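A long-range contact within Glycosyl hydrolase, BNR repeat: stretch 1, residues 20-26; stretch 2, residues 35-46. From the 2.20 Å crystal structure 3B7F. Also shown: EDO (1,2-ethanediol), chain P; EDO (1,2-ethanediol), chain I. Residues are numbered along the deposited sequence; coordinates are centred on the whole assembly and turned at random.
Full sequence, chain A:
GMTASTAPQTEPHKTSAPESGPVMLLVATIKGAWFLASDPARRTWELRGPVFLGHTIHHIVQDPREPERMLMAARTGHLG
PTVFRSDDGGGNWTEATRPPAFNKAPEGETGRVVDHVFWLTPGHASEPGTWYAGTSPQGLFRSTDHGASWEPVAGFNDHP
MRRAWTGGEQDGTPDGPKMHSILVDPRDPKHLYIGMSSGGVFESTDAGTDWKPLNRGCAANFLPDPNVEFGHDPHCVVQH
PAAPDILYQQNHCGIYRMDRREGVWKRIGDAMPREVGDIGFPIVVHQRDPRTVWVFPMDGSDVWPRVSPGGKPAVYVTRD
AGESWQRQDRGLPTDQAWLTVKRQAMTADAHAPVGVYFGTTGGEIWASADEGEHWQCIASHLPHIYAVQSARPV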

# COMPACT_ATOMS: atom_id res chain seq x y z
N SER A 20 -22.41 1.14 2.24
CA SER A 20 -23.32 0.09 2.60
C SER A 20 -23.35 -1.01 1.54
O SER A 20 -22.90 -0.81 0.40
CB SER A 20 -24.69 0.72 2.76
OG SER A 20 -25.61 -0.21 3.23
N GLY A 21 -23.86 -2.17 1.93
CA GLY A 21 -23.97 -3.28 1.01
C GLY A 21 -22.72 -4.18 0.89
O GLY A 21 -21.85 -4.16 1.77
N PRO A 22 -22.65 -4.98 -0.19
CA PRO A 22 -21.56 -5.91 -0.38
C PRO A 22 -20.21 -5.26 -0.50
O PRO A 22 -20.09 -4.17 -1.06
CB PRO A 22 -21.90 -6.56 -1.74
CG PRO A 22 -23.35 -6.49 -1.84
CD PRO A 22 -23.61 -5.08 -1.32
N VAL A 23 -19.21 -5.92 0.06
CA VAL A 23 -17.81 -5.53 -0.05
C VAL A 23 -17.11 -6.54 -0.97
O VAL A 23 -17.46 -7.73 -1.02
CB VAL A 23 -17.13 -5.48 1.35
CG1 VAL A 23 -15.63 -5.28 1.25
CG2 VAL A 23 -17.74 -4.36 2.18
N MSE A 24 -16.11 -6.05 -1.68
CA MSE A 24 -15.29 -6.86 -2.53
C MSE A 24 -13.86 -6.67 -2.09
O MSE A 24 -13.50 -5.57 -1.72
CB MSE A 24 -15.46 -6.45 -3.98
CG MSE A 24 -14.62 -7.28 -4.96
SE MSE A 24 -15.20 -7.11 -6.82
CE MSE A 24 -16.87 -8.14 -6.60
N LEU A 25 -13.07 -7.74 -2.12
CA LEU A 25 -11.64 -7.68 -1.81
C LEU A 25 -10.96 -8.19 -3.06
O LEU A 25 -11.37 -9.18 -3.60
CB LEU A 25 -11.25 -8.54 -0.60
CG LEU A 25 -11.94 -8.26 0.73
CD1 LEU A 25 -11.47 -9.30 1.72
CD2 LEU A 25 -11.69 -6.81 1.25
N LEU A 26 -9.94 -7.47 -3.52
CA LEU A 26 -9.18 -7.74 -4.74
C LEU A 26 -7.85 -8.24 -4.24
O LEU A 26 -7.10 -7.46 -3.66
CB LEU A 26 -9.00 -6.44 -5.53
CG LEU A 26 -10.21 -5.50 -5.67
CD1 LEU A 26 -9.78 -4.25 -6.53
CD2 LEU A 26 -11.41 -6.22 -6.26
N PHE A 35 -10.75 -12.90 -6.04
CA PHE A 35 -11.71 -11.87 -5.69
C PHE A 35 -12.67 -12.43 -4.68
O PHE A 35 -13.16 -13.55 -4.87
CB PHE A 35 -12.47 -11.44 -6.92
CG PHE A 35 -11.59 -10.84 -7.96
CD1 PHE A 35 -11.29 -9.49 -7.93
CD2 PHE A 35 -11.00 -11.64 -8.93
CE1 PHE A 35 -10.43 -8.93 -8.87
CE2 PHE A 35 -10.15 -11.08 -9.88
CZ PHE A 35 -9.88 -9.72 -9.85
N LEU A 36 -12.90 -11.67 -3.61
CA LEU A 36 -13.82 -12.10 -2.54
C LEU A 36 -14.99 -11.15 -2.51
O LEU A 36 -14.78 -9.96 -2.56
CB LEU A 36 -13.12 -12.19 -1.18
CG LEU A 36 -12.34 -13.46 -0.89
CD1 LEU A 36 -11.25 -13.21 0.14
CD2 LEU A 36 -13.32 -14.61 -0.46
N ALA A 37 -16.21 -11.66 -2.46
CA ALA A 37 -17.41 -10.80 -2.43
C ALA A 37 -18.29 -11.17 -1.23
O ALA A 37 -18.58 -12.35 -1.02
CB ALA A 37 -18.18 -10.90 -3.75
N SER A 38 -18.73 -10.18 -0.47
CA SER A 38 -19.59 -10.42 0.69
C SER A 38 -21.06 -10.19 0.41
O SER A 38 -21.43 -9.61 -0.62
CB SER A 38 -19.21 -9.53 1.86
OG SER A 38 -19.73 -8.21 1.74
N ASP A 39 -21.87 -10.68 1.34
CA ASP A 39 -23.29 -10.35 1.43
C ASP A 39 -23.33 -8.92 2.07
O ASP A 39 -22.29 -8.42 2.54
CB ASP A 39 -24.09 -11.41 2.23
CG ASP A 39 -23.61 -11.60 3.65
OD1 ASP A 39 -22.59 -11.02 4.09
OD2 ASP A 39 -24.24 -12.41 4.35
N PRO A 40 -24.50 -8.26 2.09
CA PRO A 40 -24.53 -6.91 2.66
C PRO A 40 -24.10 -6.80 4.14
O PRO A 40 -23.54 -5.78 4.55
CB PRO A 40 -25.99 -6.50 2.50
CG PRO A 40 -26.53 -7.41 1.44
CD PRO A 40 -25.83 -8.69 1.61
N ALA A 41 -24.38 -7.84 4.91
CA ALA A 41 -24.02 -7.92 6.31
C ALA A 41 -22.55 -8.26 6.54
O ALA A 41 -22.14 -8.27 7.67
CB ALA A 41 -24.91 -8.97 7.02
N ARG A 42 -21.76 -8.55 5.49
CA ARG A 42 -20.35 -8.91 5.58
C ARG A 42 -20.10 -10.11 6.46
O ARG A 42 -19.08 -10.15 7.20
CB ARG A 42 -19.47 -7.73 6.03
CG ARG A 42 -19.47 -6.54 5.07
CD ARG A 42 -18.67 -5.39 5.63
NE ARG A 42 -19.36 -4.79 6.77
CZ ARG A 42 -18.84 -3.94 7.66
NH1 ARG A 42 -17.58 -3.60 7.62
NH2 ARG A 42 -19.61 -3.46 8.64
N ARG A 43 -21.01 -11.10 6.41
CA ARG A 43 -20.83 -12.31 7.22
C ARG A 43 -20.44 -13.55 6.39
O ARG A 43 -19.59 -14.30 6.84
CB ARG A 43 -22.00 -12.57 8.18
CG ARG A 43 -23.08 -13.54 7.79
CD ARG A 43 -23.64 -14.14 9.09
NE ARG A 43 -22.68 -15.08 9.71
CZ ARG A 43 -22.69 -16.42 9.61
NH1 ARG A 43 -23.63 -17.09 8.93
NH2 ARG A 43 -21.75 -17.12 10.24
N THR A 44 -21.03 -13.74 5.22
CA THR A 44 -20.64 -14.83 4.32
C THR A 44 -19.93 -14.22 3.10
O THR A 44 -20.29 -13.13 2.65
CB THR A 44 -21.85 -15.70 3.89
OG1 THR A 44 -22.76 -14.90 3.14
CG2 THR A 44 -22.55 -16.30 5.11
N TRP A 45 -18.91 -14.93 2.59
CA TRP A 45 -18.09 -14.51 1.46
C TRP A 45 -17.99 -15.57 0.36
O TRP A 45 -17.97 -16.76 0.63
CB TRP A 45 -16.68 -14.14 1.92
CG TRP A 45 -16.64 -12.94 2.84
CD1 TRP A 45 -16.93 -12.93 4.15
CD2 TRP A 45 -16.26 -11.60 2.50
NE1 TRP A 45 -16.77 -11.68 4.66
CE2 TRP A 45 -16.36 -10.83 3.67
CE3 TRP A 45 -15.85 -10.97 1.32
CZ2 TRP A 45 -16.08 -9.47 3.70
CZ3 TRP A 45 -15.58 -9.61 1.35
CH2 TRP A 45 -15.68 -8.87 2.54
N GLU A 46 -17.89 -15.11 -0.88
CA GLU A 46 -17.81 -15.94 -2.06
C GLU A 46 -16.48 -15.68 -2.73
O GLU A 46 -16.15 -14.54 -2.97
CB GLU A 46 -18.97 -15.55 -2.98
CG GLU A 46 -19.13 -16.32 -4.27
CD GLU A 46 -20.41 -15.90 -5.03
OE1 GLU A 46 -21.53 -16.05 -4.46
OE2 GLU A 46 -20.29 -15.44 -6.19
C1 EDO P . -22.75 -13.35 -1.61
O1 EDO P . -21.34 -13.17 -1.76
C2 EDO P . -23.05 -14.49 -0.64
O2 EDO P . -22.04 -14.55 0.39
C1 EDO I . -17.05 -12.60 -6.86
O1 EDO I . -17.20 -13.99 -6.55
C2 EDO I . -18.34 -12.02 -7.44
O2 EDO I . -19.50 -12.48 -6.71
O HOH W 1 -24.45 -3.12 4.30

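The antiparallel ladder ends in a side chain doing backbone work: just past the Met24-Ala37 bridge, Val23 N donates to Ser38 OG at 2.9 Å, almost linearly, while the same hydroxyl donates to Asp39 O at 2.7 Å. Ser38, at chi1 p, thus replaces a carbonyl that the departing strand no longer offers, and Ser38 N still reaches Val23 O at 2.8 Å. Further along, Leu25 and Leu36 form a reciprocal pair, Leu25 N to Leu36 O at 2.8 Å and Leu36 N to Leu25 O at 2.9 Å.

Side chains follow the alternation. Met24, a selenomethionine, shares one face with Ala37, Leu26 and Phe35; Leu26 CD2 meets the edge of the Phe35 ring, 3.7 Å from Phe35 CD1. On the other face Leu25 CB lies 4.1 Å from Leu36 CB, and Leu25 CG packs 3.9 Å from Trp45 CZ3. Trp45 also spans to Val23, with Trp45 CH2 3.8 Å from Val23 CG1, so one indole serves two residues of the first stretch.

Beyond the ladder, water 1 bridges the backbones, accepting from Gly21 N at 2.6 Å and donating to Pro40 O at 2.8 Å. Gly21 adopts phi/psi of 86/-162, where a CB would jam against the preceding carbonyl and clash with Pro22 CD; the backbone itself calls for glycine.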